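Methyltransferase small domain-containing protein from Thermoplasma acidophilum is of unknown function but resembles S-adenosylmethionine-dependent methyltransferases of class I and may transfer methyl groups. Local coordinates of one contact, PDB 1NE2 (chain A, 1.75 Å), residues 54-59 and 109-114, beside the matching contact of the related magnesium-protoporphyrin O-methyltransferase from Synechocystis sp., PDB 4QDK (chain B, 1.70 Å), residues 65-70 and 126-131. Structure 2 is superposed on structure 1 by the backbone atoms of these residues (RMSD 0.30 Å); each is numbered along its deposited sequence.

Structure 1 (1NE2); sequences SVIDAG and GKYDTW.
Asp112 OD2 takes Ser54 N-H at 2.8 Å on its anti lone pair, almost straight (177°), and Lys110 N-H of the second subunit. With CG beside its backbone N (chi1 -74°), the carboxylate faces the start of strand 54-58, and Asp112 CB lies 3.2 Å from Ser54 O. Ser54 OG accepts Asp112 N at 2.9 Å and bonds to Lys110 O of that subunit, placing this buried knot at the dimer interface. Strand 54-58 runs parallel to strand 111-116 in the central sheet of a Rossmann-like methyltransferase fold; Thr113 N bonds to Ser54 O, and Ile56 N to Thr113 O. Ile56 sets CB over one face of the Tyr111 ring, 4.0 Å from its centroid. Tyr111 OH bonds to Glu75 of the second subunit. Trp114 CE3 touches Ile56 CG2, and Trp114 CZ2 lies 3.4 Å from Ala58 CB.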
loop_
_atom_site.group_PDB
_atom_site.type_symbol
_atom_site.label_atom_id
_atom_site.label_comp_id
_atom_site.label_asym_id
_atom_site.label_seq_id
_atom_site.Cartn_x
_atom_site.Cartn_y
_atom_site.Cartn_z
ATOM N N SER A 54 -3.237 0.619 5.097
ATOM C CA SER A 54 -2.469 0.824 3.878
ATOM C C SER A 54 -3.072 2.126 3.334
ATOM O O SER A 54 -4.290 2.251 3.192
ATOM C CB SER A 54 -2.660 -0.345 2.904
ATOM O OG SER A 54 -4.028 -0.592 2.642
ATOM N N VAL A 55 -2.217 3.099 3.050
ATOM C CA VAL A 55 -2.666 4.413 2.600
ATOM C C VAL A 55 -2.049 4.836 1.281
ATOM O O VAL A 55 -0.882 4.565 1.023
ATOM C CB VAL A 55 -2.281 5.490 3.652
ATOM C CG1 VAL A 55 -2.670 6.887 3.172
ATOM C CG2 VAL A 55 -2.947 5.174 4.983
ATOM N N ILE A 56 -2.836 5.509 0.451
ATOM C CA ILE A 56 -2.318 6.031 -0.798
ATOM C C ILE A 56 -2.669 7.516 -0.858
ATOM O O ILE A 56 -3.819 7.912 -0.653
ATOM C CB ILE A 56 -2.875 5.296 -2.057
ATOM C CG1 ILE A 56 -2.211 5.892 -3.307
ATOM C CG2 ILE A 56 -4.405 5.383 -2.116
ATOM C CD1 ILE A 56 -2.362 5.036 -4.566
ATOM N N ASP A 57 -1.648 8.330 -1.096
ATOM C CA ASP A 57 -1.799 9.776 -1.195
ATOM C C ASP A 57 -1.678 10.165 -2.672
ATOM O O ASP A 57 -0.613 10.017 -3.277
ATOM C CB ASP A 57 -0.708 10.459 -0.369
ATOM C CG ASP A 57 -0.829 11.967 -0.385
ATOM O OD1 ASP A 57 -1.968 12.460 -0.498
ATOM O OD2 ASP A 57 0.206 12.654 -0.269
ATOM N N ALA A 58 -2.777 10.646 -3.246
ATOM C CA ALA A 58 -2.824 11.029 -4.661
ATOM C C ALA A 58 -2.457 12.490 -4.880
ATOM O O ALA A 58 -2.975 13.374 -4.194
ATOM C CB ALA A 58 -4.222 10.749 -5.215
ATOM N N GLY A 59 -1.576 12.743 -5.851
ATOM C CA GLY A 59 -1.138 14.106 -6.129
ATOM C C GLY A 59 -0.395 14.610 -4.908
ATOM O O GLY A 59 -0.659 15.694 -4.381
ATOM N N GLY A 109 -3.632 -0.581 -7.710
ATOM C CA GLY A 109 -3.625 -1.406 -6.514
ATOM C C GLY A 109 -4.761 -1.063 -5.568
ATOM O O GLY A 109 -5.507 -0.111 -5.804
ATOM N N LYS A 110 -4.896 -1.849 -4.500
ATOM C CA LYS A 110 -5.935 -1.638 -3.489
ATOM C C LYS A 110 -5.305 -1.107 -2.201
ATOM O O LYS A 110 -4.238 -1.572 -1.787
ATOM C CB LYS A 110 -6.659 -2.959 -3.199
ATOM C CG LYS A 110 -7.644 -2.903 -2.042
ATOM C CD LYS A 110 -8.273 -4.274 -1.793
ATOM C CE LYS A 110 -9.224 -4.256 -0.597
ATOM N NZ LYS A 110 -10.384 -3.336 -0.785
ATOM N N TYR A 111 -5.973 -0.139 -1.572
ATOM C CA TYR A 111 -5.495 0.488 -0.334
ATOM C C TYR A 111 -6.679 0.787 0.588
ATOM O O TYR A 111 -7.779 1.061 0.116
ATOM C CB TYR A 111 -4.786 1.807 -0.665
ATOM C CG TYR A 111 -3.652 1.643 -1.641
ATOM C CD1 TYR A 111 -2.383 1.297 -1.192
ATOM C CD2 TYR A 111 -3.864 1.742 -3.021
ATOM C CE1 TYR A 111 -1.345 1.045 -2.081
ATOM C CE2 TYR A 111 -2.826 1.486 -3.928
ATOM C CZ TYR A 111 -1.567 1.134 -3.440
ATOM O OH TYR A 111 -0.520 0.849 -4.291
ATOM N N ASP A 112 -6.454 0.750 1.899
ATOM C CA ASP A 112 -7.525 1.048 2.852
ATOM C C ASP A 112 -8.063 2.465 2.700
ATOM O O ASP A 112 -9.277 2.698 2.617
ATOM C CB ASP A 112 -7.018 0.945 4.297
ATOM C CG ASP A 112 -6.810 -0.474 4.753
ATOM O OD1 ASP A 112 -7.799 -1.226 4.826
ATOM O OD2 ASP A 112 -5.654 -0.835 5.053
ATOM N N THR A 113 -7.126 3.407 2.667
ATOM C CA THR A 113 -7.433 4.825 2.643
ATOM C C THR A 113 -6.812 5.612 1.499
ATOM O O THR A 113 -5.629 5.468 1.209
ATOM C CB THR A 113 -6.961 5.440 3.974
ATOM O OG1 THR A 113 -7.504 4.674 5.059
ATOM C CG2 THR A 113 -7.394 6.897 4.094
ATOM N N TRP A 114 -7.627 6.443 0.857
ATOM C CA TRP A 114 -7.186 7.305 -0.243
ATOM C C TRP A 114 -7.262 8.758 0.219
ATOM O O TRP A 114 -8.303 9.213 0.718
ATOM C CB TRP A 114 -8.097 7.110 -1.470
ATOM C CG TRP A 114 -7.894 8.081 -2.621
ATOM C CD1 TRP A 114 -8.250 9.405 -2.666
ATOM C CD2 TRP A 114 -7.366 7.767 -3.916
ATOM N NE1 TRP A 114 -7.987 9.925 -3.910
ATOM C CE2 TRP A 114 -7.446 8.943 -4.698
ATOM C CE3 TRP A 114 -6.841 6.603 -4.493
ATOM C CZ2 TRP A 114 -7.021 8.989 -6.032
ATOM C CZ3 TRP A 114 -6.415 6.649 -5.826
ATOM C CH2 TRP A 114 -6.512 7.839 -6.577
#

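Structure 2 (4QDK); sequences LVCDAG and GKYDTV. With SAH (S-adenosyl-L-homocysteine), chain C.
Asp129 OD1 accepts Thr130 OG1 at 2.7 Å, on its anti side and 19° out of the carboxylate plane, and forms a salt bridge with Arg158. With CG anti to the backbone N (chi1 173°), the carboxylate turns to this threonine, and the side chain of Asp129 meets Leu65 through CB, 3.6 Å from Leu65 O. Leu65 itself is exposed. Thr130 N bonds to Leu65 O, and Cys67 N to Thr130 O. Cys67 sets CB over one face of the Tyr128 ring, 3.5 Å from its centroid, with SG over the same ring in a sulfur-aromatic contact. Tyr128 OH bonds to Gly125 O. Val131 CG2 lies 4.0 Å from Cys67 CB. Past the strand end, Gly70 O holds the amino N of S-adenosylhomocysteine at 2.7 Å.

What differs
The aspartate carboxylate is turned to a different partner in each structure. Asp112(A) has chi1 -74° and Asp129(B) 173°, which leaves their CG atoms 2.3 Å apart after superposition. The 2.8 Å bond from Ser54(A) N to Asp112(A) OD2 has no equivalent: Leu65(B) N and Asp129(B) OD1 are 5.9 Å apart. Instead Asp129(B) OD1 takes the hydroxyl of Thr130(B), whereas Thr113(A) OG1, 5.8 Å from Asp112(A) OD2, bonds to Asn49(A) O, although the two threonines keep their place. At Ser54(A) and Leu65(B) the CB atoms coincide, but leucine has no polar atom to accept the N-H that Asp112(A) gives to Ser54(A) OG, and its CG, CD1 and CD2 have no counterpart in the serine. This may favour the turned carboxylate. The backbone bonds Thr113(A) N to Ser54(A) O and Ile56(A) N to Thr113(A) O recur as Thr130(B) N to Leu65(B) O and Cys67(B) N to Thr130(B) O.

Deeper in, CB of Ile56(A) and Cys67(B) coincide and SG of Cys67(B) falls near CG1 of Ile56(A), 1.2 Å apart, but CG2 and CD1 of the isoleucine have no counterpart. The tyrosine ring stays packed on this CB, with the hydroxyls of Tyr111(A) and Tyr128(B) 1.9 Å apart after superposition. Trp114(A) CZ2 touches Ala58(A) CB; CG1 of Val131(B) is no nearer than 5.0 Å to Ala69(B) CB. Val131(B) CG2 instead meets Tyr128(B) CD1, a contact Trp114(A) does not make with Tyr111(A).

Structure 2 (4QDK)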
loop_
_atom_site.group_PDB
_atom_site.type_symbol
_atom_site.label_atom_id
_atom_site.label_comp_id
_atom_site.label_asym_id
_atom_site.label_seq_id
_atom_site.Cartn_x
_atom_site.Cartn_y
_atom_site.Cartn_z
ATOM N N LEU B 65 -2.617 0.769 5.154
ATOM C CA LEU B 65 -2.260 1.024 3.763
ATOM C C LEU B 65 -2.938 2.288 3.255
ATOM O O LEU B 65 -4.164 2.346 3.160
ATOM C CB LEU B 65 -2.643 -0.167 2.885
ATOM C CG LEU B 65 -1.583 -1.257 2.714
ATOM C CD1 LEU B 65 -2.210 -2.529 2.164
ATOM C CD2 LEU B 65 -0.474 -0.770 1.796
ATOM N N VAL B 66 -2.136 3.296 2.924
ATOM C CA VAL B 66 -2.664 4.584 2.490
ATOM C C VAL B 66 -2.096 5.005 1.136
ATOM O O VAL B 66 -0.893 4.883 0.886
ATOM C CB VAL B 66 -2.364 5.689 3.535
ATOM C CG1 VAL B 66 -2.880 7.043 3.060
ATOM C CG2 VAL B 66 -2.973 5.327 4.885
ATOM N N CYS B 67 -2.976 5.481 0.261
ATOM C CA CYS B 67 -2.574 6.084 -1.002
ATOM C C CYS B 67 -2.711 7.599 -0.908
ATOM O O CYS B 67 -3.796 8.117 -0.639
ATOM C CB CYS B 67 -3.435 5.549 -2.152
ATOM S SG CYS B 67 -3.253 6.433 -3.726
ATOM N N ASP B 68 -1.602 8.301 -1.109
ATOM C CA ASP B 68 -1.602 9.759 -1.143
ATOM C C ASP B 68 -1.461 10.195 -2.600
ATOM O O ASP B 68 -0.359 10.203 -3.151
ATOM C CB ASP B 68 -0.460 10.306 -0.274
ATOM C CG ASP B 68 -0.524 11.814 -0.089
ATOM O OD1 ASP B 68 -1.493 12.437 -0.565
ATOM O OD2 ASP B 68 0.392 12.376 0.557
ATOM N N ALA B 69 -2.588 10.525 -3.229
ATOM C CA ALA B 69 -2.620 10.840 -4.656
ATOM C C ALA B 69 -2.458 12.337 -4.911
ATOM O O ALA B 69 -3.258 13.145 -4.444
ATOM C CB ALA B 69 -3.912 10.324 -5.287
ATOM N N GLY B 70 -1.421 12.697 -5.662
ATOM C CA GLY B 70 -1.053 14.091 -5.838
ATOM C C GLY B 70 -0.324 14.578 -4.601
ATOM O O GLY B 70 -0.635 15.636 -4.055
ATOM N N GLY B 126 -3.739 -0.663 -7.834
ATOM C CA GLY B 126 -3.627 -1.209 -6.493
ATOM C C GLY B 126 -4.868 -1.002 -5.645
ATOM O O GLY B 126 -5.869 -0.462 -6.114
ATOM N N LYS B 127 -4.795 -1.445 -4.394
ATOM C CA LYS B 127 -5.897 -1.322 -3.447
ATOM C C LYS B 127 -5.367 -0.869 -2.093
ATOM O O LYS B 127 -4.328 -1.345 -1.632
ATOM C CB LYS B 127 -6.633 -2.657 -3.296
ATOM C CG LYS B 127 -7.346 -3.134 -4.554
ATOM C CD LYS B 127 -8.521 -2.236 -4.908
ATOM C CE LYS B 127 -9.275 -2.776 -6.114
ATOM N NZ LYS B 127 -10.464 -1.943 -6.452
ATOM N N TYR B 128 -6.085 0.048 -1.456
ATOM C CA TYR B 128 -5.638 0.632 -0.198
ATOM C C TYR B 128 -6.829 0.745 0.739
ATOM O O TYR B 128 -7.971 0.816 0.289
ATOM C CB TYR B 128 -5.032 2.020 -0.444
ATOM C CG TYR B 128 -4.114 2.083 -1.647
ATOM C CD1 TYR B 128 -4.621 2.306 -2.923
ATOM C CD2 TYR B 128 -2.741 1.918 -1.509
ATOM C CE1 TYR B 128 -3.789 2.355 -4.025
ATOM C CE2 TYR B 128 -1.900 1.970 -2.606
ATOM C CZ TYR B 128 -2.430 2.190 -3.861
ATOM O OH TYR B 128 -1.598 2.242 -4.959
ATOM N N ASP B 129 -6.573 0.754 2.043
ATOM C CA ASP B 129 -7.654 0.981 2.992
ATOM C C ASP B 129 -8.175 2.396 2.814
ATOM O O ASP B 129 -9.383 2.631 2.771
ATOM C CB ASP B 129 -7.178 0.797 4.430
ATOM C CG ASP B 129 -8.234 1.202 5.444
ATOM O OD1 ASP B 129 -8.300 2.400 5.798
ATOM O OD2 ASP B 129 -9.006 0.324 5.882
ATOM N N THR B 130 -7.242 3.335 2.710
ATOM C CA THR B 130 -7.569 4.751 2.648
ATOM C C THR B 130 -6.843 5.428 1.492
ATOM O O THR B 130 -5.625 5.292 1.343
ATOM C CB THR B 130 -7.199 5.457 3.971
ATOM O OG1 THR B 130 -8.013 4.939 5.031
ATOM C CG2 THR B 130 -7.410 6.962 3.858
ATOM N N VAL B 131 -7.604 6.138 0.668
ATOM C CA VAL B 131 -7.043 6.923 -0.422
ATOM C C VAL B 131 -7.274 8.401 -0.134
ATOM O O VAL B 131 -8.377 8.804 0.240
ATOM C CB VAL B 131 -7.686 6.549 -1.775
ATOM C CG1 VAL B 131 -7.128 7.416 -2.893
ATOM C CG2 VAL B 131 -7.454 5.078 -2.078
HETATM N N SAH C . -1.548 16.963 -1.902
HETATM C CA SAH C . -0.311 17.688 -1.629
HETATM C CB SAH C . 0.100 18.557 -2.812
HETATM C CG SAH C . -0.958 19.542 -3.298
HETATM S SD SAH C . -0.311 20.664 -4.568
HETATM C C SAH C . -0.471 18.554 -0.390
HETATM O O SAH C . 0.509 18.894 0.274
HETATM O OXT SAH C . -1.586 18.930 -0.028
HETATM C "C5'" SAH C . -1.198 19.768 -5.864
HETATM C "C4'" SAH C . -0.362 18.643 -6.463
HETATM O "O4'" SAH C . -1.178 17.821 -7.274
HETATM C "C3'" SAH C . 0.773 19.141 -7.350
HETATM O "O3'" SAH C . 1.989 18.636 -6.847
HETATM C "C2'" SAH C . 0.496 18.535 -8.713
HETATM O "O2'" SAH C . 1.674 18.106 -9.357
HETATM C "C1'" SAH C . -0.409 17.366 -8.365
HETATM N N9 SAH C . -1.280 16.938 -9.472
HETATM C C8 SAH C . -1.994 17.732 -10.329
HETATM N N7 SAH C . -2.662 16.931 -11.191
HETATM C C5 SAH C . -2.384 15.641 -10.892
HETATM C C6 SAH C . -2.793 14.436 -11.449
HETATM N N6 SAH C . -3.624 14.422 -12.488
HETATM N N1 SAH C . -2.326 13.251 -10.922
HETATM C C2 SAH C . -1.464 13.265 -9.843
HETATM N N3 SAH C . -1.060 14.465 -9.297
HETATM C C4 SAH C . -1.514 15.633 -9.814
#